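Local coordinates for protein alpha-1,4-endofucoidanase (Mariniflexile fucanivorans, PDB 6DLH) that hydrolyses fucoidan within its chains as a retaining, endo-acting glycoside hydrolase of family 107, and binds calcium ions, at residues A[64-69]-A[134-139]; A[152-157]-A[171-176]; A[344-349]-A[380-385]. One frame throughout, in Å; residues are numbered along the deposited sequence.

Interaction 1: A[64-69]-A[134-139]; sequences RIDDFL and LKALRA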
loop_
_atom_site.group_PDB
_atom_site.type_symbol
_atom_site.label_atom_id
_atom_site.label_comp_id
_atom_site.label_asym_id
_atom_site.label_seq_id
_atom_site.Cartn_x
_atom_site.Cartn_y
_atom_site.Cartn_z
ATOM N N ARG A 64 3.775 -2.138 5.154
ATOM C CA ARG A 64 3.181 -3.439 5.432
ATOM C C ARG A 64 1.747 -3.268 5.939
ATOM O O ARG A 64 1.437 -2.281 6.596
ATOM C CB ARG A 64 4.060 -4.205 6.429
ATOM C CG ARG A 64 5.463 -4.509 5.916
ATOM C CD ARG A 64 5.392 -5.479 4.751
ATOM N NE ARG A 64 6.677 -5.942 4.259
ATOM C CZ ARG A 64 7.248 -5.520 3.135
ATOM N NH1 ARG A 64 6.674 -4.571 2.414
ATOM N NH2 ARG A 64 8.391 -6.050 2.735
ATOM N N ILE A 65 0.890 -4.259 5.653
ATOM C CA ILE A 65 -0.508 -4.221 6.057
ATOM C C ILE A 65 -0.722 -4.956 7.386
ATOM O O ILE A 65 -1.854 -5.038 7.867
ATOM C CB ILE A 65 -1.417 -4.765 4.933
ATOM C CG1 ILE A 65 -2.876 -4.336 5.137
ATOM C CG2 ILE A 65 -1.274 -6.283 4.802
ATOM C CD1 ILE A 65 -3.789 -4.620 3.963
ATOM N N ASP A 66 0.360 -5.475 7.991
ATOM C CA ASP A 66 0.278 -6.414 9.107
ATOM C C ASP A 66 -0.364 -5.811 10.358
ATOM O O ASP A 66 -1.106 -6.497 11.056
ATOM C CB ASP A 66 1.622 -7.091 9.402
ATOM C CG ASP A 66 2.072 -7.950 8.236
ATOM O OD1 ASP A 66 2.495 -7.365 7.216
ATOM O OD2 ASP A 66 1.955 -9.190 8.338
ATOM N N ASP A 67 -0.055 -4.549 10.661
ATOM C CA ASP A 67 -0.640 -3.881 11.815
ATOM C C ASP A 67 -2.157 -3.790 11.645
ATOM O O ASP A 67 -2.907 -4.035 12.592
ATOM C CB ASP A 67 0.002 -2.514 12.063
ATOM C CG ASP A 67 1.403 -2.602 12.652
ATOM O OD1 ASP A 67 1.789 -3.705 13.086
ATOM O OD2 ASP A 67 2.095 -1.563 12.681
ATOM N N PHE A 68 -2.595 -3.439 10.429
ATOM C CA PHE A 68 -4.012 -3.377 10.118
ATOM C C PHE A 68 -4.639 -4.740 10.401
ATOM O O PHE A 68 -5.646 -4.833 11.099
ATOM C CB PHE A 68 -4.242 -2.871 8.690
ATOM C CG PHE A 68 -5.651 -3.014 8.154
ATOM C CD1 PHE A 68 -6.651 -2.122 8.520
ATOM C CD2 PHE A 68 -5.975 -4.027 7.265
ATOM C CE1 PHE A 68 -7.934 -2.239 8.008
ATOM C CE2 PHE A 68 -7.258 -4.143 6.745
ATOM C CZ PHE A 68 -8.238 -3.246 7.116
ATOM N N LEU A 69 -4.017 -5.799 9.882
ATOM C CA LEU A 69 -4.591 -7.128 10.002
ATOM C C LEU A 69 -4.654 -7.565 11.467
ATOM O O LEU A 69 -5.608 -8.241 11.851
ATOM C CB LEU A 69 -3.825 -8.117 9.118
ATOM C CG LEU A 69 -3.998 -7.912 7.612
ATOM C CD1 LEU A 69 -3.290 -9.006 6.824
ATOM C CD2 LEU A 69 -5.471 -7.840 7.219
ATOM N N LEU A 134 -0.669 -8.787 -0.454
ATOM C CA LEU A 134 -1.456 -9.840 -1.081
ATOM C C LEU A 134 -1.334 -11.147 -0.293
ATOM O O LEU A 134 -2.335 -11.831 -0.075
ATOM C CB LEU A 134 -1.001 -10.019 -2.538
ATOM C CG LEU A 134 -1.419 -8.937 -3.540
ATOM C CD1 LEU A 134 -0.753 -9.184 -4.892
ATOM C CD2 LEU A 134 -2.936 -8.880 -3.708
ATOM N N LYS A 135 -0.113 -11.487 0.140
ATOM C CA LYS A 135 0.141 -12.754 0.819
ATOM C C LYS A 135 -0.356 -12.703 2.262
ATOM O O LYS A 135 -0.893 -13.685 2.766
ATOM C CB LYS A 135 1.616 -13.167 0.722
ATOM C CG LYS A 135 2.035 -13.718 -0.637
ATOM C CD LYS A 135 3.529 -13.919 -0.801
ATOM C CE LYS A 135 3.988 -15.278 -0.317
ATOM N NZ LYS A 135 5.332 -15.617 -0.842
ATOM N N ALA A 136 -0.186 -11.552 2.912
ATOM C CA ALA A 136 -0.697 -11.342 4.260
ATOM C C ALA A 136 -2.223 -11.470 4.287
ATOM O O ALA A 136 -2.789 -12.034 5.225
ATOM C CB ALA A 136 -0.228 -10.005 4.785
ATOM N N LEU A 137 -2.885 -10.977 3.233
ATOM C CA LEU A 137 -4.335 -11.051 3.159
ATOM C C LEU A 137 -4.775 -12.497 2.947
ATOM O O LEU A 137 -5.740 -12.948 3.568
ATOM C CB LEU A 137 -4.845 -10.137 2.040
ATOM C CG LEU A 137 -4.913 -8.649 2.385
ATOM C CD1 LEU A 137 -5.189 -7.817 1.136
ATOM C CD2 LEU A 137 -5.971 -8.390 3.448
ATOM N N ARG A 138 -4.055 -13.209 2.069
ATOM C CA ARG A 138 -4.301 -14.623 1.828
ATOM C C ARG A 138 -4.165 -15.382 3.144
ATOM O O ARG A 138 -5.050 -16.146 3.518
ATOM C CB ARG A 138 -3.325 -15.179 0.783
ATOM C CG ARG A 138 -3.367 -16.695 0.625
ATOM C CD ARG A 138 -4.712 -17.247 0.170
ATOM N NE ARG A 138 -5.138 -16.733 -1.130
ATOM C CZ ARG A 138 -4.815 -17.261 -2.306
ATOM N NH1 ARG A 138 -4.147 -18.402 -2.364
ATOM N NH2 ARG A 138 -5.142 -16.634 -3.421
ATOM N N ALA A 139 -3.054 -15.154 3.852
ATOM C CA ALA A 139 -2.787 -15.912 5.064
ATOM C C ALA A 139 -3.863 -15.606 6.103
ATOM O O ALA A 139 -4.160 -16.449 6.950
ATOM C CB ALA A 139 -1.395 -15.625 5.575
#

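Interaction 2: A[152-157]-A[171-176]; sequences NLLARI and RWMEWC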
loop_
_atom_site.group_PDB
_atom_site.type_symbol
_atom_site.label_atom_id
_atom_site.label_comp_id
_atom_site.label_asym_id
_atom_site.label_seq_id
_atom_site.Cartn_x
_atom_site.Cartn_y
_atom_site.Cartn_z
ATOM N N ASN A 152 -3.927 6.015 -15.402
ATOM C CA ASN A 152 -2.662 5.316 -15.233
ATOM C C ASN A 152 -1.493 6.295 -15.363
ATOM O O ASN A 152 -1.478 7.321 -14.686
ATOM C CB ASN A 152 -2.631 4.020 -16.050
ATOM C CG ASN A 152 -2.633 4.246 -17.549
ATOM O OD1 ASN A 152 -1.591 4.534 -18.140
ATOM N ND2 ASN A 152 -3.795 4.113 -18.171
ATOM N N LEU A 153 -0.541 5.993 -16.257
ATOM C CA LEU A 153 0.702 6.746 -16.382
ATOM C C LEU A 153 0.502 8.076 -17.115
ATOM O O LEU A 153 1.350 8.964 -17.020
ATOM C CB LEU A 153 1.760 5.864 -17.058
ATOM C CG LEU A 153 2.253 4.678 -16.224
ATOM C CD1 LEU A 153 2.916 3.627 -17.098
ATOM C CD2 LEU A 153 3.193 5.131 -15.113
ATOM N N LEU A 154 -0.628 8.228 -17.817
ATOM C CA LEU A 154 -0.955 9.484 -18.482
ATOM C C LEU A 154 -1.236 10.566 -17.444
ATOM O O LEU A 154 -1.505 10.264 -16.281
ATOM C CB LEU A 154 -2.164 9.289 -19.403
ATOM C CG LEU A 154 -1.906 8.569 -20.728
ATOM C CD1 LEU A 154 -0.503 8.843 -21.258
ATOM C CD2 LEU A 154 -2.147 7.075 -20.606
ATOM N N ALA A 155 -1.169 11.826 -17.881
ATOM C CA ALA A 155 -1.474 12.961 -17.027
ATOM C C ALA A 155 -2.939 13.357 -17.199
ATOM O O ALA A 155 -3.389 13.629 -18.310
ATOM C CB ALA A 155 -0.550 14.112 -17.343
ATOM N N ARG A 156 -3.667 13.393 -16.079
ATOM C CA ARG A 156 -5.089 13.691 -16.079
ATOM C C ARG A 156 -5.290 15.148 -16.484
ATOM O O ARG A 156 -6.165 15.454 -17.289
ATOM C CB ARG A 156 -5.685 13.403 -14.697
ATOM C CG ARG A 156 -7.203 13.295 -14.659
ATOM C CD ARG A 156 -7.672 13.361 -13.220
ATOM N NE ARG A 156 -9.113 13.504 -13.087
ATOM C CZ ARG A 156 -9.960 12.496 -12.913
ATOM N NH1 ARG A 156 -9.513 11.252 -12.853
ATOM N NH2 ARG A 156 -11.253 12.739 -12.801
ATOM N N ILE A 157 -4.470 16.030 -15.905
ATOM C CA ILE A 157 -4.439 17.445 -16.235
ATOM C C ILE A 157 -3.095 17.728 -16.908
ATOM O O ILE A 157 -2.120 18.044 -16.226
ATOM C CB ILE A 157 -4.631 18.298 -14.959
ATOM C CG1 ILE A 157 -5.703 17.740 -14.015
ATOM C CG2 ILE A 157 -4.863 19.763 -15.299
ATOM C CD1 ILE A 157 -7.120 17.778 -14.559
ATOM N N ARG A 171 7.614 10.874 -20.302
ATOM C CA ARG A 171 8.554 9.807 -20.608
ATOM C C ARG A 171 7.824 8.511 -20.951
ATOM O O ARG A 171 8.327 7.711 -21.739
ATOM C CB ARG A 171 9.569 9.610 -19.477
ATOM C CG ARG A 171 10.557 10.757 -19.313
ATOM C CD ARG A 171 11.578 10.473 -18.227
ATOM N NE ARG A 171 12.231 11.683 -17.745
ATOM C CZ ARG A 171 13.019 11.747 -16.673
ATOM N NH1 ARG A 171 13.587 12.894 -16.339
ATOM N NH2 ARG A 171 13.234 10.672 -15.935
ATOM N N TRP A 172 6.653 8.295 -20.340
ATOM C CA TRP A 172 5.878 7.097 -20.628
ATOM C C TRP A 172 5.445 7.100 -22.091
ATOM O O TRP A 172 5.592 6.093 -22.782
ATOM C CB TRP A 172 4.667 6.969 -19.691
ATOM C CG TRP A 172 3.609 6.032 -20.194
ATOM C CD1 TRP A 172 2.323 6.351 -20.525
ATOM C CD2 TRP A 172 3.743 4.620 -20.443
ATOM N NE1 TRP A 172 1.643 5.236 -20.939
ATOM C CE2 TRP A 172 2.489 4.161 -20.908
ATOM C CE3 TRP A 172 4.785 3.696 -20.306
ATOM C CZ2 TRP A 172 2.255 2.825 -21.232
ATOM C CZ3 TRP A 172 4.556 2.377 -20.639
ATOM C CH2 TRP A 172 3.306 1.948 -21.093
ATOM N N MET A 173 4.883 8.238 -22.525
ATOM C CA MET A 173 4.479 8.446 -23.908
ATOM C C MET A 173 5.704 8.299 -24.813
ATOM O O MET A 173 5.650 7.588 -25.815
ATOM C CB MET A 173 3.858 9.835 -24.090
ATOM C CG MET A 173 2.408 9.940 -23.627
ATOM S SD MET A 173 1.993 11.654 -23.205
ATOM C CE MET A 173 0.273 11.721 -23.691
ATOM N N GLU A 174 6.814 8.943 -24.413
ATOM C CA GLU A 174 8.089 8.860 -25.109
ATOM C C GLU A 174 8.462 7.398 -25.348
ATOM O O GLU A 174 8.771 7.016 -26.474
ATOM C CB GLU A 174 9.190 9.560 -24.311
ATOM C CG GLU A 174 10.223 10.253 -25.180
ATOM C CD GLU A 174 9.760 11.611 -25.684
ATOM O OE1 GLU A 174 9.413 11.708 -26.879
ATOM O OE2 GLU A 174 9.739 12.567 -24.876
ATOM N N TRP A 175 8.413 6.586 -24.282
ATOM C CA TRP A 175 8.771 5.178 -24.364
ATOM C C TRP A 175 7.879 4.460 -25.374
ATOM O O TRP A 175 8.284 3.463 -25.969
ATOM C CB TRP A 175 8.699 4.502 -22.986
ATOM C CG TRP A 175 9.029 3.038 -23.025
ATOM C CD1 TRP A 175 10.263 2.482 -22.859
ATOM C CD2 TRP A 175 8.128 1.939 -23.276
ATOM N NE1 TRP A 175 10.194 1.119 -22.980
ATOM C CE2 TRP A 175 8.897 0.754 -23.234
ATOM C CE3 TRP A 175 6.753 1.830 -23.519
ATOM C CZ2 TRP A 175 8.341 -0.511 -23.423
ATOM C CZ3 TRP A 175 6.201 0.580 -23.705
ATOM C CH2 TRP A 175 6.986 -0.575 -23.658
ATOM N N CYS A 176 6.658 4.978 -25.546
ATOM C CA CYS A 176 5.607 4.257 -26.243
ATOM C C CYS A 176 5.800 4.333 -27.758
ATOM O O CYS A 176 5.647 3.324 -28.446
ATOM C CB CYS A 176 4.236 4.768 -25.815
ATOM S SG CYS A 176 3.866 4.383 -24.083
#

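Interaction 3: A[344-349]-A[380-385]; sequences PKQSTT and WGTPLV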
loop_
_atom_site.group_PDB
_atom_site.type_symbol
_atom_site.label_atom_id
_atom_site.label_comp_id
_atom_site.label_asym_id
_atom_site.label_seq_id
_atom_site.Cartn_x
_atom_site.Cartn_y
_atom_site.Cartn_z
ATOM N N PRO A 344 -19.229 2.602 -0.988
ATOM C CA PRO A 344 -19.502 3.788 -0.167
ATOM C C PRO A 344 -18.298 4.220 0.670
ATOM O O PRO A 344 -17.306 3.496 0.756
ATOM C CB PRO A 344 -20.620 3.281 0.757
ATOM C CG PRO A 344 -20.275 1.817 0.968
ATOM C CD PRO A 344 -19.714 1.356 -0.365
ATOM N N LYS A 345 -18.399 5.408 1.281
ATOM C CA LYS A 345 -17.409 5.901 2.229
ATOM C C LYS A 345 -17.991 5.839 3.636
ATOM O O LYS A 345 -19.145 6.200 3.837
ATOM C CB LYS A 345 -17.118 7.397 2.049
ATOM C CG LYS A 345 -17.087 7.934 0.632
ATOM C CD LYS A 345 -16.960 9.443 0.619
ATOM C CE LYS A 345 -17.550 10.048 -0.638
ATOM N NZ LYS A 345 -17.080 11.439 -0.837
ATOM N N GLN A 346 -17.153 5.458 4.605
ATOM C CA GLN A 346 -17.580 5.323 5.989
ATOM C C GLN A 346 -17.471 6.659 6.726
ATOM O O GLN A 346 -18.292 6.943 7.593
ATOM C CB GLN A 346 -16.766 4.226 6.680
ATOM C CG GLN A 346 -17.187 3.952 8.120
ATOM C CD GLN A 346 -16.505 2.718 8.656
ATOM O OE1 GLN A 346 -15.542 2.207 8.075
ATOM N NE2 GLN A 346 -17.019 2.216 9.770
ATOM N N SER A 347 -16.457 7.467 6.378
ATOM C CA SER A 347 -16.250 8.776 6.984
ATOM C C SER A 347 -17.035 9.827 6.206
ATOM O O SER A 347 -17.513 9.549 5.108
ATOM C CB SER A 347 -14.799 9.156 6.996
ATOM O OG SER A 347 -14.453 9.854 5.798
ATOM N N THR A 348 -17.099 11.042 6.769
ATOM C CA THR A 348 -17.776 12.171 6.148
ATOM C C THR A 348 -16.913 12.816 5.063
ATOM O O THR A 348 -17.387 13.701 4.358
ATOM C CB THR A 348 -18.156 13.244 7.185
ATOM O OG1 THR A 348 -16.957 13.683 7.826
ATOM C CG2 THR A 348 -19.138 12.772 8.234
ATOM N N THR A 349 -15.650 12.400 4.916
ATOM C CA THR A 349 -14.726 13.231 4.152
ATOM C C THR A 349 -14.142 12.516 2.933
ATOM O O THR A 349 -14.080 13.107 1.857
ATOM C CB THR A 349 -13.698 13.930 5.055
ATOM O OG1 THR A 349 -13.046 12.925 5.830
ATOM C CG2 THR A 349 -14.327 14.955 5.977
ATOM N N TRP A 380 -16.490 -1.218 1.785
ATOM C CA TRP A 380 -16.533 0.006 2.563
ATOM C C TRP A 380 -15.221 0.752 2.376
ATOM O O TRP A 380 -14.147 0.160 2.477
ATOM C CB TRP A 380 -16.816 -0.268 4.046
ATOM C CG TRP A 380 -18.284 -0.372 4.323
ATOM C CD1 TRP A 380 -19.008 -1.511 4.537
ATOM C CD2 TRP A 380 -19.219 0.719 4.354
ATOM N NE1 TRP A 380 -20.326 -1.199 4.739
ATOM C CE2 TRP A 380 -20.485 0.161 4.623
ATOM C CE3 TRP A 380 -19.101 2.105 4.208
ATOM C CZ2 TRP A 380 -21.624 0.953 4.758
ATOM C CZ3 TRP A 380 -20.225 2.889 4.337
ATOM C CH2 TRP A 380 -21.468 2.312 4.599
ATOM N N GLY A 381 -15.336 2.050 2.086
ATOM C CA GLY A 381 -14.207 2.948 2.228
ATOM C C GLY A 381 -13.954 3.184 3.711
ATOM O O GLY A 381 -14.538 4.100 4.291
ATOM N N THR A 382 -13.094 2.341 4.298
ATOM C CA THR A 382 -12.782 2.334 5.718
ATOM C C THR A 382 -11.615 3.275 5.983
ATOM O O THR A 382 -10.552 3.111 5.395
ATOM C CB THR A 382 -12.421 0.914 6.187
ATOM O OG1 THR A 382 -11.369 0.406 5.355
ATOM C CG2 THR A 382 -13.599 -0.037 6.159
ATOM N N PRO A 383 -11.756 4.273 6.888
ATOM C CA PRO A 383 -10.696 5.261 7.118
ATOM C C PRO A 383 -9.563 4.808 8.046
ATOM O O PRO A 383 -9.796 4.269 9.132
ATOM C CB PRO A 383 -11.457 6.411 7.797
ATOM C CG PRO A 383 -12.575 5.723 8.563
ATOM C CD PRO A 383 -12.947 4.519 7.716
ATOM N N LEU A 384 -8.324 5.060 7.609
ATOM C CA LEU A 384 -7.156 4.896 8.453
ATOM C C LEU A 384 -6.874 6.230 9.139
ATOM O O LEU A 384 -7.374 7.266 8.703
ATOM C CB LEU A 384 -5.978 4.458 7.579
ATOM C CG LEU A 384 -6.218 3.213 6.731
ATOM C CD1 LEU A 384 -5.031 2.953 5.813
ATOM C CD2 LEU A 384 -6.518 1.995 7.604
ATOM N N VAL A 385 -6.059 6.201 10.198
ATOM C CA VAL A 385 -5.826 7.384 11.018
ATOM C C VAL A 385 -5.046 8.460 10.249
ATOM O O VAL A 385 -5.415 9.630 10.298
ATOM C CB VAL A 385 -5.160 7.009 12.358
ATOM C CG1 VAL A 385 -4.531 8.210 13.064
ATOM C CG2 VAL A 385 -6.138 6.288 13.276
HETATM O O HOH W 1 -13.925 6.725 4.936
#

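Interaction 1: A[64-69]-A[134-139]
Ala136 meets three residues of 64-69 through a single methyl group. Its CB points at the other segment, where the methyls Ile65 CG2 and Leu69 CD1 sit next to each other against it. Ile65 CG2 lies 3.9 Å from Ala136 CB, and Leu69 CD1 is 3.8 Å from the same carbon. Asp66 comes near with its carboxylate end, OD2 standing 4.2 Å from the Ala136 CB. The small alanine is consistent with the close approach of the backbones here, the CA atoms of Asp66 and Ala136 being 7.0 Å apart. Leu69 also lays CD1 against the helix backbone, 3.5 Å from Ala136 O. Its CG is anti to its own carbonyl carbon (chi1 -69°), and from there the two methyls divide the work, CD1 going to Ala136 and CD2 to the next residue.

Leu137 continues the apolar surface. The two leucine side chains cross at about a right angle and meet methyl to methyl, Leu69 CD2 to Leu137 CD2 at 3.8 Å. Ile65 CD1 approaches the same Leu137 methyl more loosely, at 4.4 Å. No hydrogen bond joins the segments; the contact is mainly apolar packing.

Both helices belong to the parallel beta/alpha domain. Helix 66-71 lies in the crossover from strand 46-49 to strand 80-84, and helix 129-139 in the one from strand 80-84 to strand 143-149. Ile65 and Leu137 both rest on Leu83 of the shared strand, Leu137 also touches Val81 and Thr144, and Asp66 also touches Ser583 of strand 578-583.

Interaction 2: A[152-157]-A[171-176]
Asn152 and Leu153 approach Trp172 where the loop that follows strand 143-149 of the parallel beta/alpha domain folds back on helix 168-176, the central feature being a CH-pi contact. Asn152 comes only loosely, its OD1 4.3 Å from Trp172 NE1, and also holds the next residue. That OD1 accepts the backbone N-H of Leu153 at 2.6 Å from Leu153 N, the donor standing 35° above the carbonyl plane, and ND2 is bonded to Ser150 O, so both polar ends of the amide are engaged.

Leu153 then covers one face of the indole. CB sits 3.7 Å from the centroid of the five-membered ring, only 20° off the normal, and CD1 sits over the centre of the indole, 3.6 Å from Trp172 CD2. The leucine therefore lies over the ring with two carbons, crossing it at about a right angle. Trp172 reaches that place because its CG is anti to the backbone N (chi1 162°), and Ile101 and Cys203 from two other helices also touch it.

Leu154 approaches from another direction. Its CD1 lies near the plane of the indole, at the rim, 3.8 Å from Trp172 CD1, and the same methyl meets Met173 CE, also at 3.8 Å.

Interaction 3: A[344-349]-A[380-385]
Gly381 is held by both its N-H and its C=O: N donates to Pro344 O at 2.8 Å, and O accepts the N-H of Gln346, with Gln346 N at 3.0 Å. Together the two bonds straddle Lys345 and form a single parallel beta bridge. A water adds to the join, accepting from Ser347 N and lying 2.8 Å from Gly381 O.

Outward of the bridge, Trp380 and Gln346 carry most of the packing. Pro344 CG stands over one face of the Trp380 six-membered ring, 3.5 Å from the centroid and 15° off the normal, a CH-pi contact, while Lys345 O meets the rim at CZ3. The indole N-H is bonded to Thr368 OG1, which probably limits the ring's rotation. An alanine in place of Trp380 would probably leave Pro344 CG without the face it rests on and Thr368 without the indole donor, opening a gap beside the bridge.

With CG anti to the backbone N that serves the bridge (chi1 -177°), Gln346 is extended beyond CG and crosses Pro383 at about a right angle. Its OE1 lies against carbon, 3.5 Å from both Thr382 CG2 and Pro383 CD. The chemistry is thus divided: backbone bonds set the register, and Trp380, Gln346 and the prolines supply much of the burial. NE2 of Gln346 is bonded to Gln404 OE1, but its own OE1 is buried without a partner in the model, which would probably carry a cost.

In the fold
The three contacts follow one another in series and sample a single parallel sheet. Interaction 1 joins the helices that come before and after strand 80-84 in the chain; interaction 2 lies just beyond strand 143-149; interaction 3 ties together the segments that leave the adjacent strands 341-342 and 377-379. Interactions 1 and 3, with centres 19 Å apart, touch where Phe68 CD1 packs 4.2 Å from Leu384 CD2. Interaction 2 is remote, its centre 31 Å from the first and 30 Å from the third. All three lie within the beta/alpha domain, which is probably the catalytic part of this enzyme, and 64-69 also borders a following Ig-like domain.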